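Local coordinates for protein geranyltranstransferase (Enterococcus faecalis, PDB 3P8L) that probably catalyses the magnesium-dependent condensation of isopentenyl diphosphate with geranyl diphosphate to give farnesyl diphosphate and diphosphate, at residues L20-M25 / G50-P55; D73-A78 / F129-L134; D98-R103 / N108-G113; M163-G168 / A179-K184; H216-A221 / T297-R302. All coordinates share one frame; numbering follows the deposited sequence.

Interaction 1: residues L20-M25 / G50-P55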
# COMPACT_ATOMS: atom_id res chain seq x y z
N LEU A 20 -13.46 -0.42 19.06
CA LEU A 20 -14.20 -0.22 17.82
C LEU A 20 -13.23 -0.12 16.64
O LEU A 20 -13.57 -0.48 15.51
CB LEU A 20 -15.08 1.03 17.91
CG LEU A 20 -15.97 1.09 19.16
CD1 LEU A 20 -16.80 2.34 19.22
CD2 LEU A 20 -16.87 -0.08 19.14
N VAL A 21 -12.03 0.40 16.89
CA VAL A 21 -11.00 0.45 15.86
C VAL A 21 -10.56 -0.99 15.55
O VAL A 21 -10.50 -1.38 14.37
CB VAL A 21 -9.82 1.32 16.27
CG1 VAL A 21 -8.79 1.41 15.14
CG2 VAL A 21 -10.31 2.74 16.63
N GLU A 22 -10.30 -1.78 16.59
CA GLU A 22 -9.93 -3.19 16.41
C GLU A 22 -11.04 -3.94 15.64
O GLU A 22 -10.75 -4.68 14.71
CB GLU A 22 -9.62 -3.87 17.75
CG GLU A 22 -9.31 -5.35 17.61
CD GLU A 22 -8.46 -5.90 18.73
OE1 GLU A 22 -8.88 -6.91 19.34
OE2 GLU A 22 -7.36 -5.36 18.99
N LYS A 23 -12.29 -3.70 16.00
CA LYS A 23 -13.43 -4.31 15.29
C LYS A 23 -13.45 -3.98 13.79
O LYS A 23 -13.61 -4.88 12.96
CB LYS A 23 -14.76 -3.93 15.96
CG LYS A 23 -15.95 -4.74 15.46
CD LYS A 23 -17.28 -4.14 15.90
CE LYS A 23 -18.42 -5.14 15.75
NZ LYS A 23 -18.50 -5.74 14.38
N VAL A 24 -13.28 -2.71 13.42
CA VAL A 24 -13.20 -2.33 12.00
C VAL A 24 -12.08 -3.11 11.28
O VAL A 24 -12.30 -3.69 10.20
CB VAL A 24 -13.08 -0.80 11.81
CG1 VAL A 24 -12.75 -0.45 10.35
CG2 VAL A 24 -14.41 -0.10 12.25
N MET A 25 -10.91 -3.18 11.92
CA MET A 25 -9.72 -3.84 11.36
C MET A 25 -10.01 -5.32 11.15
O MET A 25 -9.85 -5.83 10.04
CB MET A 25 -8.52 -3.69 12.29
CG MET A 25 -7.90 -2.31 12.35
SD MET A 25 -6.51 -2.25 13.50
CE MET A 25 -5.30 -2.97 12.51
N GLY A 50 -1.07 -4.08 21.02
CA GLY A 50 -0.08 -3.01 20.97
C GLY A 50 -0.70 -1.85 21.72
O GLY A 50 -1.83 -1.96 22.19
N LYS A 51 0.03 -0.75 21.84
CA LYS A 51 -0.51 0.42 22.53
C LYS A 51 -1.59 1.15 21.72
O LYS A 51 -2.33 1.94 22.29
CB LYS A 51 0.60 1.41 22.92
CG LYS A 51 1.71 0.80 23.79
CD LYS A 51 2.49 1.86 24.56
CE LYS A 51 3.40 2.72 23.66
NZ LYS A 51 4.81 2.24 23.63
N ARG A 52 -1.65 0.88 20.40
CA ARG A 52 -2.63 1.50 19.49
C ARG A 52 -2.54 3.02 19.51
O ARG A 52 -3.56 3.73 19.40
CB ARG A 52 -4.07 1.03 19.81
CG ARG A 52 -4.23 -0.49 19.82
CD ARG A 52 -4.42 -1.01 18.42
NE ARG A 52 -4.77 -2.42 18.41
CZ ARG A 52 -4.11 -3.36 17.76
NH1 ARG A 52 -3.05 -3.07 17.00
NH2 ARG A 52 -4.53 -4.61 17.85
N LEU A 53 -1.32 3.50 19.67
CA LEU A 53 -1.02 4.91 19.81
C LEU A 53 -1.54 5.74 18.65
O LEU A 53 -2.14 6.80 18.87
CB LEU A 53 0.48 5.14 20.00
CG LEU A 53 0.96 6.59 20.08
CD1 LEU A 53 0.30 7.31 21.24
CD2 LEU A 53 2.48 6.68 20.18
N ARG A 54 -1.33 5.25 17.44
CA ARG A 54 -1.71 6.01 16.25
C ARG A 54 -3.23 6.24 16.05
O ARG A 54 -3.66 7.39 15.88
CB ARG A 54 -0.99 5.48 15.00
CG ARG A 54 0.52 5.74 15.04
CD ARG A 54 1.36 4.68 14.27
NE ARG A 54 2.77 4.86 14.57
CZ ARG A 54 3.39 4.42 15.67
NH1 ARG A 54 2.74 3.69 16.58
NH2 ARG A 54 4.68 4.69 15.85
N PRO A 55 -4.04 5.16 16.06
CA PRO A 55 -5.49 5.35 16.07
C PRO A 55 -5.99 6.12 17.30
O PRO A 55 -6.94 6.90 17.18
CB PRO A 55 -6.05 3.92 16.06
CG PRO A 55 -4.95 3.04 16.52
CD PRO A 55 -3.70 3.72 16.01
O HOH W 1 -7.07 -2.90 20.04
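Arg52 and Glu22 form a salt bridge between helix 13-31 and the start of helix 53-64, and the arginine is the side chain worth tracing. Its CB sets out toward helix 13-31. From there CG lies beside the arginine's own backbone N, and the chain bends at chi2 (-83°), which turns it across the front of helix 13-31 to cross the Glu22 side chain at about a right angle. Arg52 NE is the first polar atom met, giving its hydrogen to water 1 at 2.9 Å. The same water donates to Glu22 OE2 at 2.7 Å. Beyond CZ, Arg52 NH2 reaches Glu22 OE2 directly, 3.1 Å away with an N-H...O angle of 162°. The oxygen sits at the edge of the guanidinium, close to its plane, yet the carboxylate is turned almost perpendicular (81°) and is met on its anti side by a donor tilted out of the carboxylate plane. Direct bond and water therefore grip one oxygen. NH2 also binds Ile46 O, while NH1 forms a salt bridge with Glu81, and these several partners fix the rotation of the flat group. Beside the polar pair, Val21 CG1 packs on Pro55 CB at 3.8 Å. Segment 50-55 belongs to the GKRLRP sequence, which in related synthases contributes to the isopentenyl diphosphate site. Here Arg52 ties it to helices 13-31, 36-47 and 71-92.

Interaction 2: residues D73-A78 / F129-L134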
# COMPACT_ATOMS: atom_id res chain seq x y z
N ASP A 73 -14.39 7.96 11.28
CA ASP A 73 -13.30 8.23 12.21
C ASP A 73 -12.61 6.93 12.60
O ASP A 73 -11.39 6.86 12.59
CB ASP A 73 -13.76 8.98 13.47
CG ASP A 73 -14.56 10.25 13.14
OD1 ASP A 73 -15.49 10.58 13.90
OD2 ASP A 73 -14.26 10.90 12.13
N TYR A 74 -13.41 5.91 12.92
CA TYR A 74 -12.90 4.59 13.25
C TYR A 74 -12.24 3.92 12.05
O TYR A 74 -11.25 3.22 12.22
CB TYR A 74 -13.98 3.67 13.82
CG TYR A 74 -14.59 4.19 15.11
CD1 TYR A 74 -13.84 4.23 16.29
CD2 TYR A 74 -15.91 4.66 15.15
CE1 TYR A 74 -14.39 4.72 17.48
CE2 TYR A 74 -16.47 5.16 16.34
CZ TYR A 74 -15.70 5.18 17.49
OH TYR A 74 -16.23 5.64 18.66
N GLN A 75 -12.81 4.14 10.86
CA GLN A 75 -12.25 3.64 9.62
C GLN A 75 -10.87 4.22 9.32
O GLN A 75 -9.96 3.47 8.97
CB GLN A 75 -13.22 3.83 8.45
CG GLN A 75 -14.42 2.89 8.56
CD GLN A 75 -15.49 3.15 7.52
OE1 GLN A 75 -15.75 4.29 7.16
NE2 GLN A 75 -16.12 2.08 7.05
N VAL A 76 -10.73 5.55 9.46
CA VAL A 76 -9.44 6.22 9.30
C VAL A 76 -8.42 5.73 10.33
O VAL A 76 -7.26 5.49 9.99
CB VAL A 76 -9.56 7.77 9.34
CG1 VAL A 76 -8.19 8.47 9.33
CG2 VAL A 76 -10.36 8.28 8.13
N ALA A 77 -8.86 5.59 11.59
CA ALA A 77 -8.02 5.11 12.68
C ALA A 77 -7.51 3.68 12.37
O ALA A 77 -6.35 3.39 12.57
CB ALA A 77 -8.75 5.17 14.04
N ALA A 78 -8.40 2.85 11.84
CA ALA A 78 -8.12 1.46 11.51
C ALA A 78 -7.12 1.32 10.34
O ALA A 78 -6.19 0.50 10.42
CB ALA A 78 -9.43 0.72 11.23
N PHE A 129 -5.14 1.08 2.40
CA PHE A 129 -5.63 1.90 1.30
C PHE A 129 -7.00 1.42 0.83
O PHE A 129 -7.85 2.25 0.54
CB PHE A 129 -4.61 2.04 0.15
CG PHE A 129 -3.45 2.92 0.53
CD1 PHE A 129 -3.59 4.30 0.56
CD2 PHE A 129 -2.27 2.37 0.96
CE1 PHE A 129 -2.55 5.12 0.95
CE2 PHE A 129 -1.21 3.18 1.36
CZ PHE A 129 -1.35 4.55 1.36
N GLN A 130 -7.23 0.11 0.81
CA GLN A 130 -8.56 -0.36 0.42
C GLN A 130 -9.67 0.11 1.38
O GLN A 130 -10.69 0.67 0.94
CB GLN A 130 -8.63 -1.87 0.25
CG GLN A 130 -9.95 -2.32 -0.38
CD GLN A 130 -10.01 -3.80 -0.73
OE1 GLN A 130 -9.23 -4.61 -0.22
NE2 GLN A 130 -10.94 -4.16 -1.58
N LEU A 131 -9.45 -0.10 2.68
CA LEU A 131 -10.39 0.36 3.70
C LEU A 131 -10.69 1.86 3.58
O LEU A 131 -11.87 2.25 3.52
CB LEU A 131 -9.92 -0.00 5.12
CG LEU A 131 -10.82 0.55 6.25
CD1 LEU A 131 -12.26 0.01 6.18
CD2 LEU A 131 -10.20 0.31 7.63
N LEU A 132 -9.65 2.68 3.52
CA LEU A 132 -9.79 4.12 3.33
C LEU A 132 -10.58 4.52 2.05
O LEU A 132 -11.45 5.42 2.10
CB LEU A 132 -8.42 4.80 3.39
CG LEU A 132 -8.33 6.31 3.63
CD1 LEU A 132 -9.15 6.73 4.87
CD2 LEU A 132 -6.88 6.73 3.80
N SER A 133 -10.32 3.82 0.95
CA SER A 133 -11.04 3.99 -0.33
C SER A 133 -12.53 3.63 -0.25
O SER A 133 -13.37 4.24 -0.96
CB SER A 133 -10.36 3.20 -1.45
OG SER A 133 -10.75 1.85 -1.44
N LEU A 134 -12.85 2.67 0.61
CA LEU A 134 -14.22 2.22 0.83
C LEU A 134 -14.90 2.85 2.06
O LEU A 134 -16.01 2.47 2.41
CB LEU A 134 -14.26 0.70 0.95
CG LEU A 134 -13.96 -0.09 -0.32
CD1 LEU A 134 -13.59 -1.52 0.03
CD2 LEU A 134 -15.15 -0.05 -1.31
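Leu131 reaches from helix 114-133 onto helix 71-92, where its CD2 methyl settles between Gln75 and Ala78. The conformation explains the fit: CG stands opposite the backbone N across the CA-CB bond (chi1 176°), which places the fork against the neighbouring helix. Leu131 CD2 comes to 3.4 Å from Gln75 O and to 3.7 Å from Ala78 CB, while its other methyl, CD1, faces the Gln75 chain, 4.3 Å from Gln75 CG. The amide of Gln75 lies further out and is used elsewhere, its OE1 accepting from the backbone N of Gln136. Leu132 works differently. Its CB leaves to one side of the contact, and only the branch brings CD1 back, to 3.8 Å from Val76 CG2. That methyl of Val76 lies beside the valine's backbone N, and it makes the contact although the side chain starts out away from the other helix. Apart from the Gln75 carbonyl, the touching groups are hydrocarbon, and four of the five residues that touch are buried. On the far side of helix 114-133, Phe129 meets Phe129 of the second subunit with the rings nearly parallel. Leu131 also touches Ser79 and Met82, so Gln75, Ala78, Ser79 and Met82 form its four-cornered socket. With the axes 9.1 Å apart and nearly antiparallel, this is consistent with knobs-into-holes packing, Leu131 being the knob, in the all-helical prenyl synthase fold.

Interaction 3: residues D98-R103 / N108-G113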
# COMPACT_ATOMS: atom_id res chain seq x y z
N ASP A 98 15.14 -8.59 12.68
CA ASP A 98 15.37 -9.98 13.11
C ASP A 98 14.84 -10.28 14.52
O ASP A 98 15.58 -10.72 15.41
CB ASP A 98 16.87 -10.33 12.99
CG ASP A 98 17.13 -11.83 13.04
OD1 ASP A 98 16.16 -12.61 12.95
OD2 ASP A 98 18.31 -12.22 13.16
N ASP A 99 13.55 -10.03 14.76
CA ASP A 99 13.01 -10.24 16.10
C ASP A 99 12.25 -11.54 16.17
O ASP A 99 11.45 -11.82 15.29
CB ASP A 99 12.09 -9.09 16.50
CG ASP A 99 12.80 -7.75 16.56
OD1 ASP A 99 13.83 -7.65 17.24
OD2 ASP A 99 12.32 -6.78 15.93
N ASP A 100 12.49 -12.32 17.22
CA ASP A 100 11.76 -13.58 17.41
C ASP A 100 10.50 -13.33 18.19
O ASP A 100 9.53 -14.13 18.13
CB ASP A 100 12.62 -14.61 18.17
CG ASP A 100 13.72 -15.19 17.32
OD1 ASP A 100 14.49 -16.03 17.85
OD2 ASP A 100 13.83 -14.82 16.13
N LEU A 101 10.51 -12.24 18.95
CA LEU A 101 9.40 -11.90 19.84
C LEU A 101 9.01 -10.44 19.70
O LEU A 101 9.83 -9.58 19.44
CB LEU A 101 9.75 -12.17 21.31
CG LEU A 101 10.08 -13.63 21.70
CD1 LEU A 101 10.90 -13.68 23.00
CD2 LEU A 101 8.82 -14.51 21.79
N ARG A 102 7.73 -10.19 19.90
CA ARG A 102 7.15 -8.86 19.93
C ARG A 102 6.02 -9.02 20.93
O ARG A 102 5.17 -9.90 20.74
CB ARG A 102 6.60 -8.48 18.54
CG ARG A 102 5.62 -7.28 18.54
CD ARG A 102 5.40 -6.73 17.12
NE ARG A 102 6.63 -6.25 16.48
CZ ARG A 102 7.24 -5.10 16.78
NH1 ARG A 102 8.34 -4.75 16.13
NH2 ARG A 102 6.76 -4.30 17.73
N ARG A 103 6.05 -8.23 22.00
CA ARG A 103 4.97 -8.21 22.99
C ARG A 103 4.86 -9.57 23.71
O ARG A 103 3.76 -10.08 23.93
CB ARG A 103 3.65 -7.86 22.31
CG ARG A 103 2.71 -7.06 23.14
CD ARG A 103 2.40 -5.71 22.51
NE ARG A 103 1.66 -4.86 23.44
CZ ARG A 103 0.39 -5.05 23.80
NH1 ARG A 103 -0.32 -6.05 23.30
NH2 ARG A 103 -0.18 -4.21 24.65
N ASN A 108 5.44 -12.62 13.50
CA ASN A 108 4.70 -13.22 12.40
C ASN A 108 5.48 -14.28 11.60
O ASN A 108 4.96 -15.37 11.36
CB ASN A 108 4.14 -12.13 11.48
CG ASN A 108 3.06 -12.65 10.58
OD1 ASN A 108 3.32 -13.46 9.70
ND2 ASN A 108 1.82 -12.17 10.77
N HIS A 109 6.72 -13.99 11.21
CA HIS A 109 7.55 -14.95 10.47
C HIS A 109 7.92 -16.20 11.27
O HIS A 109 8.11 -17.25 10.68
CB HIS A 109 8.82 -14.30 9.90
CG HIS A 109 9.76 -13.76 10.93
ND1 HIS A 109 9.57 -12.52 11.52
CD2 HIS A 109 10.94 -14.23 11.42
CE1 HIS A 109 10.57 -12.27 12.34
NE2 HIS A 109 11.41 -13.30 12.30
N LYS A 110 8.01 -16.08 12.60
CA LYS A 110 8.27 -17.22 13.48
C LYS A 110 7.07 -18.12 13.56
O LYS A 110 7.20 -19.34 13.73
CB LYS A 110 8.66 -16.76 14.90
CG LYS A 110 10.02 -16.08 14.97
CD LYS A 110 11.09 -16.85 14.21
CE LYS A 110 11.71 -17.94 15.07
NZ LYS A 110 12.87 -18.53 14.37
N VAL A 111 5.88 -17.54 13.42
CA VAL A 111 4.71 -18.37 13.39
C VAL A 111 4.46 -19.01 12.02
O VAL A 111 4.29 -20.24 11.94
CB VAL A 111 3.46 -17.65 13.96
CG1 VAL A 111 2.27 -18.55 13.98
CG2 VAL A 111 3.74 -17.14 15.34
N PHE A 112 4.49 -18.21 10.96
CA PHE A 112 3.93 -18.61 9.67
C PHE A 112 4.95 -18.82 8.56
O PHE A 112 4.60 -19.23 7.45
CB PHE A 112 2.87 -17.59 9.20
CG PHE A 112 1.67 -17.50 10.10
CD1 PHE A 112 0.66 -18.46 10.04
CD2 PHE A 112 1.55 -16.46 11.02
CE1 PHE A 112 -0.48 -18.39 10.88
CE2 PHE A 112 0.45 -16.37 11.87
CZ PHE A 112 -0.59 -17.34 11.79
N GLY A 113 6.21 -18.54 8.87
CA GLY A 113 7.29 -18.54 7.90
C GLY A 113 7.41 -17.16 7.27
O GLY A 113 6.46 -16.35 7.32
O HOH W 2 13.79 -13.62 13.78
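His109 and Lys110 stand next to each other on the short helix 108-112 and bring two different kinds of side chain against the backbone of Asp99 and Asp100. The imidazole is swung between its own backbone N and carbonyl carbon (chi1 62°), which presents the CE1-NE2 side of the ring to segment 98-103. Asp99 O lies obliquely to that ring, 3.1 Å from His109 CE1, and is hydrogen-bonded instead by Thr107 OG1. NE2 is engaged by water 2, which sits in the ring plane at its edge, 2.8 Å from His109 NE2. The water donates both to Asp98 OD1 at 2.7 Å and to Asp100 OD2 at 2.6 Å, gathering two carboxylates about one histidine nitrogen. Lys110 runs along Asp100: its CG packs 3.7 Å from Asp100 O, and bends at chi2 and chi3 fold the chain back beside the carboxylate. Even so, Lys110 NZ remains 4.2 Å from Asp100 OD2, near enough for attraction but beyond a salt bridge. The segment 98-103 directly follows the first aspartate-rich DDxxxxD motif of the prenyl synthases and enters the small hairpin formed by strands 101-102 and 105-106, with Arg102 salt-bridged to Asp92.

Interaction 4: residues M163-G168 / A179-K184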
# COMPACT_ATOMS: atom_id res chain seq x y z
N MET A 163 14.68 2.92 5.59
CA MET A 163 15.92 2.78 4.82
C MET A 163 17.05 3.60 5.46
O MET A 163 18.16 3.08 5.66
CB MET A 163 15.71 3.13 3.34
CG MET A 163 16.92 2.75 2.44
SD MET A 163 17.12 1.01 2.01
CE MET A 163 17.94 0.34 3.41
N GLY A 164 16.75 4.85 5.83
CA GLY A 164 17.68 5.71 6.56
C GLY A 164 18.19 5.09 7.85
O GLY A 164 19.40 5.12 8.13
N ASP A 165 17.28 4.49 8.63
CA ASP A 165 17.63 3.84 9.91
C ASP A 165 18.61 2.68 9.75
O ASP A 165 19.54 2.54 10.55
CB ASP A 165 16.37 3.37 10.65
CG ASP A 165 16.62 3.13 12.14
OD1 ASP A 165 17.21 4.01 12.81
OD2 ASP A 165 16.21 2.07 12.65
N ILE A 166 18.40 1.86 8.73
CA ILE A 166 19.27 0.72 8.42
C ILE A 166 20.67 1.18 7.95
O ILE A 166 21.68 0.61 8.35
CB ILE A 166 18.58 -0.21 7.40
CG1 ILE A 166 17.43 -0.96 8.10
CG2 ILE A 166 19.58 -1.19 6.74
CD1 ILE A 166 16.37 -1.47 7.16
N GLU A 167 20.71 2.23 7.13
CA GLU A 167 21.98 2.81 6.70
C GLU A 167 22.78 3.37 7.88
O GLU A 167 24.01 3.35 7.87
CB GLU A 167 21.74 3.89 5.65
CG GLU A 167 21.40 3.32 4.29
CD GLU A 167 21.23 4.40 3.24
OE1 GLU A 167 21.90 4.33 2.19
OE2 GLU A 167 20.42 5.33 3.46
N GLY A 168 22.07 3.84 8.90
CA GLY A 168 22.67 4.34 10.13
C GLY A 168 23.25 3.30 11.08
O GLY A 168 23.85 3.66 12.08
N ALA A 179 17.55 13.00 13.72
CA ALA A 179 16.26 13.66 13.79
C ALA A 179 15.48 13.52 12.49
O ALA A 179 14.27 13.33 12.54
CB ALA A 179 16.41 15.13 14.17
N ALA A 180 16.18 13.58 11.36
CA ALA A 180 15.58 13.42 10.03
C ALA A 180 15.11 11.98 9.81
O ALA A 180 14.06 11.76 9.21
CB ALA A 180 16.54 13.83 8.93
N VAL A 181 15.90 11.02 10.30
CA VAL A 181 15.52 9.61 10.27
C VAL A 181 14.26 9.37 11.11
O VAL A 181 13.29 8.80 10.61
CB VAL A 181 16.68 8.67 10.68
CG1 VAL A 181 16.18 7.26 11.03
CG2 VAL A 181 17.71 8.59 9.56
N HIS A 182 14.26 9.85 12.36
CA HIS A 182 13.12 9.67 13.26
C HIS A 182 11.87 10.34 12.72
O HIS A 182 10.78 9.79 12.82
CB HIS A 182 13.41 10.19 14.68
CG HIS A 182 14.32 9.30 15.48
ND1 HIS A 182 14.64 8.01 15.09
CD2 HIS A 182 14.97 9.51 16.65
CE1 HIS A 182 15.45 7.47 15.99
NE2 HIS A 182 15.66 8.36 16.95
N GLU A 183 12.05 11.52 12.13
CA GLU A 183 10.97 12.30 11.53
C GLU A 183 10.25 11.56 10.40
O GLU A 183 9.04 11.70 10.23
CB GLU A 183 11.55 13.58 10.96
CG GLU A 183 10.61 14.74 10.86
CD GLU A 183 11.38 16.05 10.79
OE1 GLU A 183 12.08 16.39 11.78
OE2 GLU A 183 11.32 16.72 9.74
N LYS A 184 11.00 10.80 9.61
CA LYS A 184 10.38 10.05 8.51
C LYS A 184 9.86 8.70 8.99
O LYS A 184 8.73 8.33 8.68
CB LYS A 184 11.31 9.91 7.30
CG LYS A 184 11.53 11.22 6.54
CD LYS A 184 12.42 11.03 5.30
CE LYS A 184 13.91 10.90 5.66
NZ LYS A 184 14.52 12.20 6.05
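The GQxxD sequence of the trans-prenyl synthases, in helix 158-167, supplies Gly164 and Asp165, and both meet a single valine, Val181, of helix 175-200. Val181 is directed toward the opposite segment and straddles the peptide link between the two residues with its forked methyls. CG1, opposite the valine's backbone N (chi1 164°), is directed at Asp165, 3.8 Å from Asp165 N. CG2, on the other branch, rests on the backbone of the glycine, 3.9 Å from Gly164 C. Because Gly164 has no side chain, the valine lies directly on main chain, and the nearest CA pair between the two segments, Gly164 and Val181, is 5.8 Å apart. The Asp165 side chain runs across Val181 at about a right angle, and Asp165 OD1 comes to 3.8 Å from Val181 CG1, a van der Waals contact with no polar partner across the gap. Within helix 175-200, Lys184 curls back so that NZ donates to Ala180 O at 3.2 Å, from above the carbonyl plane and from the face opposite Lys184 N. Around the contact, Asn35 of the second subunit binds Glu167 OE2, and Ile166 packs on Leu119 of that subunit. Val181 CG2 crowds the place where a CB would stand on Gly164, and glycine here lets the helices lie close, within the GQxxD motif itself of the all-helical prenyl synthase fold.

Interaction 5: residues H216-A221 / T297-R302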
# COMPACT_ATOMS: atom_id res chain seq x y z
N HIS A 216 4.62 16.64 15.53
CA HIS A 216 6.09 16.70 15.49
C HIS A 216 6.70 16.69 16.89
O HIS A 216 7.61 15.92 17.16
CB HIS A 216 6.59 17.91 14.69
CG HIS A 216 8.06 18.15 14.84
ND1 HIS A 216 9.00 17.47 14.11
CD2 HIS A 216 8.74 19.00 15.64
CE1 HIS A 216 10.21 17.89 14.45
NE2 HIS A 216 10.08 18.81 15.38
N HIS A 217 6.18 17.53 17.79
CA HIS A 217 6.71 17.57 19.15
C HIS A 217 6.34 16.31 19.91
O HIS A 217 7.20 15.71 20.57
CB HIS A 217 6.28 18.85 19.89
CG HIS A 217 6.72 20.12 19.22
ND1 HIS A 217 8.05 20.40 18.99
CD2 HIS A 217 6.02 21.16 18.72
CE1 HIS A 217 8.15 21.56 18.36
NE2 HIS A 217 6.93 22.05 18.19
N TYR A 218 5.08 15.88 19.79
CA TYR A 218 4.66 14.60 20.40
C TYR A 218 5.55 13.44 19.97
O TYR A 218 6.05 12.70 20.82
CB TYR A 218 3.19 14.25 20.08
CG TYR A 218 2.76 13.00 20.82
CD1 TYR A 218 2.33 13.07 22.14
CD2 TYR A 218 2.84 11.73 20.22
CE1 TYR A 218 1.96 11.92 22.84
CE2 TYR A 218 2.49 10.58 20.92
CZ TYR A 218 2.04 10.69 22.23
OH TYR A 218 1.70 9.56 22.93
N GLY A 219 5.75 13.32 18.66
CA GLY A 219 6.47 12.20 18.04
C GLY A 219 7.93 12.13 18.42
O GLY A 219 8.49 11.05 18.60
N LEU A 220 8.55 13.30 18.55
CA LEU A 220 9.94 13.39 18.98
C LEU A 220 10.03 13.12 20.48
O LEU A 220 10.89 12.36 20.93
CB LEU A 220 10.54 14.76 18.61
CG LEU A 220 12.07 14.91 18.50
CD1 LEU A 220 12.67 13.97 17.45
CD2 LEU A 220 12.45 16.35 18.19
N ALA A 221 9.12 13.72 21.25
CA ALA A 221 9.06 13.47 22.70
C ALA A 221 8.88 11.97 23.03
O ALA A 221 9.47 11.48 23.98
CB ALA A 221 7.96 14.31 23.36
N THR A 297 1.27 15.02 28.83
CA THR A 297 1.52 14.70 30.25
C THR A 297 2.02 13.27 30.47
O THR A 297 2.94 13.06 31.27
CB THR A 297 0.24 14.94 31.12
OG1 THR A 297 -0.17 16.30 31.02
CG2 THR A 297 0.48 14.61 32.60
N GLN A 298 1.44 12.30 29.75
CA GLN A 298 1.80 10.88 29.93
C GLN A 298 3.26 10.61 29.56
O GLN A 298 3.85 9.63 30.03
CB GLN A 298 0.88 9.94 29.14
CG GLN A 298 -0.61 9.94 29.52
CD GLN A 298 -0.89 10.37 30.94
OE1 GLN A 298 0.02 10.47 31.77
NE2 GLN A 298 -2.15 10.65 31.24
N LEU A 299 3.85 11.46 28.71
CA LEU A 299 5.25 11.30 28.29
C LEU A 299 6.31 11.89 29.26
O LEU A 299 7.50 11.69 29.04
CB LEU A 299 5.46 11.87 26.88
CG LEU A 299 4.71 11.30 25.67
CD1 LEU A 299 5.17 12.02 24.42
CD2 LEU A 299 4.88 9.78 25.51
N GLN A 300 5.87 12.59 30.31
CA GLN A 300 6.76 13.08 31.38
C GLN A 300 7.51 11.95 32.09
O GLN A 300 7.07 10.80 32.07
CB GLN A 300 5.97 13.87 32.43
CG GLN A 300 5.60 15.30 32.06
CD GLN A 300 4.71 15.98 33.10
OE1 GLN A 300 4.51 15.47 34.20
NE2 GLN A 300 4.17 17.14 32.74
N LEU A 301 8.62 12.29 32.74
CA LEU A 301 9.33 11.33 33.59
C LEU A 301 9.11 11.64 35.07
O LEU A 301 9.19 12.80 35.48
CB LEU A 301 10.82 11.28 33.25
CG LEU A 301 11.20 10.67 31.90
CD1 LEU A 301 12.67 10.90 31.59
CD2 LEU A 301 10.86 9.18 31.82
N ARG A 302 8.82 10.60 35.84
CA ARG A 302 8.48 10.73 37.26
C ARG A 302 9.44 9.93 38.15
O ARG A 302 9.81 8.81 37.83
CB ARG A 302 7.04 10.28 37.51
CG ARG A 302 6.45 10.73 38.85
CD ARG A 302 4.95 10.96 38.74
NE ARG A 302 4.63 12.21 38.06
CZ ARG A 302 4.23 12.32 36.79
NH1 ARG A 302 3.97 13.51 36.27
NH2 ARG A 302 4.08 11.23 36.04
OXT ARG A 302 9.85 10.40 39.22
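Leu299, Tyr218 and Ala221 carry this contact, and the leucine loses the most surface to it. It lies in the C-terminal segment 297-302 and points at helix 205-230 with its CG beside its own backbone N, the chain continuing extended at chi2 (-178°). One methyl, CD1, does most of the work. It sits over a face of the Tyr218 ring in a CH-pi contact, 4.0 Å from the centroid and 29° off the normal, so it is displaced toward one side of the ring; the nearest ring atom is Tyr218 CE1, at 3.6 Å from Leu299 CD1. Tyr218 reaches this place from a bond that leaves its helix to one side, with CG opposite the backbone N (chi1 -175°), and its ring and the leucine run about perpendicular to each other. Ala221, one helical turn further on, meets the same methyl from another direction, its CB 3.8 Å from Leu299 CD1, so an aromatic face and a small side chain share it. CD2 lies out toward the phenol end, 4.1 Å from Tyr218 OH. Arg225, further along helix 205-230, hydrogen-bonds Gln298 O. The Tyr218 side chain also touches Leu53 and Leu57 of helix 53-64, Ile190 of helix 175-200 and Leu295 and Leu296 of helix 289-298, while Ala221 touches Leu266 of helix 259-283.

In the fold
Burial and chemistry go together across the five contacts. Interactions 2 and 5 are the buried contacts and rest mainly on methyl packing, in a helix socket in one and over an aromatic face in the other. Interaction 1 is partly buried and mixes packing with a salt bridge, whereas interaction 3, farthest from the chain's centre, works through water and carboxylates. Interaction 4 is a small van der Waals seat on backbone. No two contacts use the same helix or strand, but several touch: interactions 1 and 2 where Val21 and Met25 meet Ala78, interactions 1 and 5 at Leu53 and Tyr218, and interactions 4 and 5 through Glu183 and His216. Interactions 2 and 4 also border the second subunit.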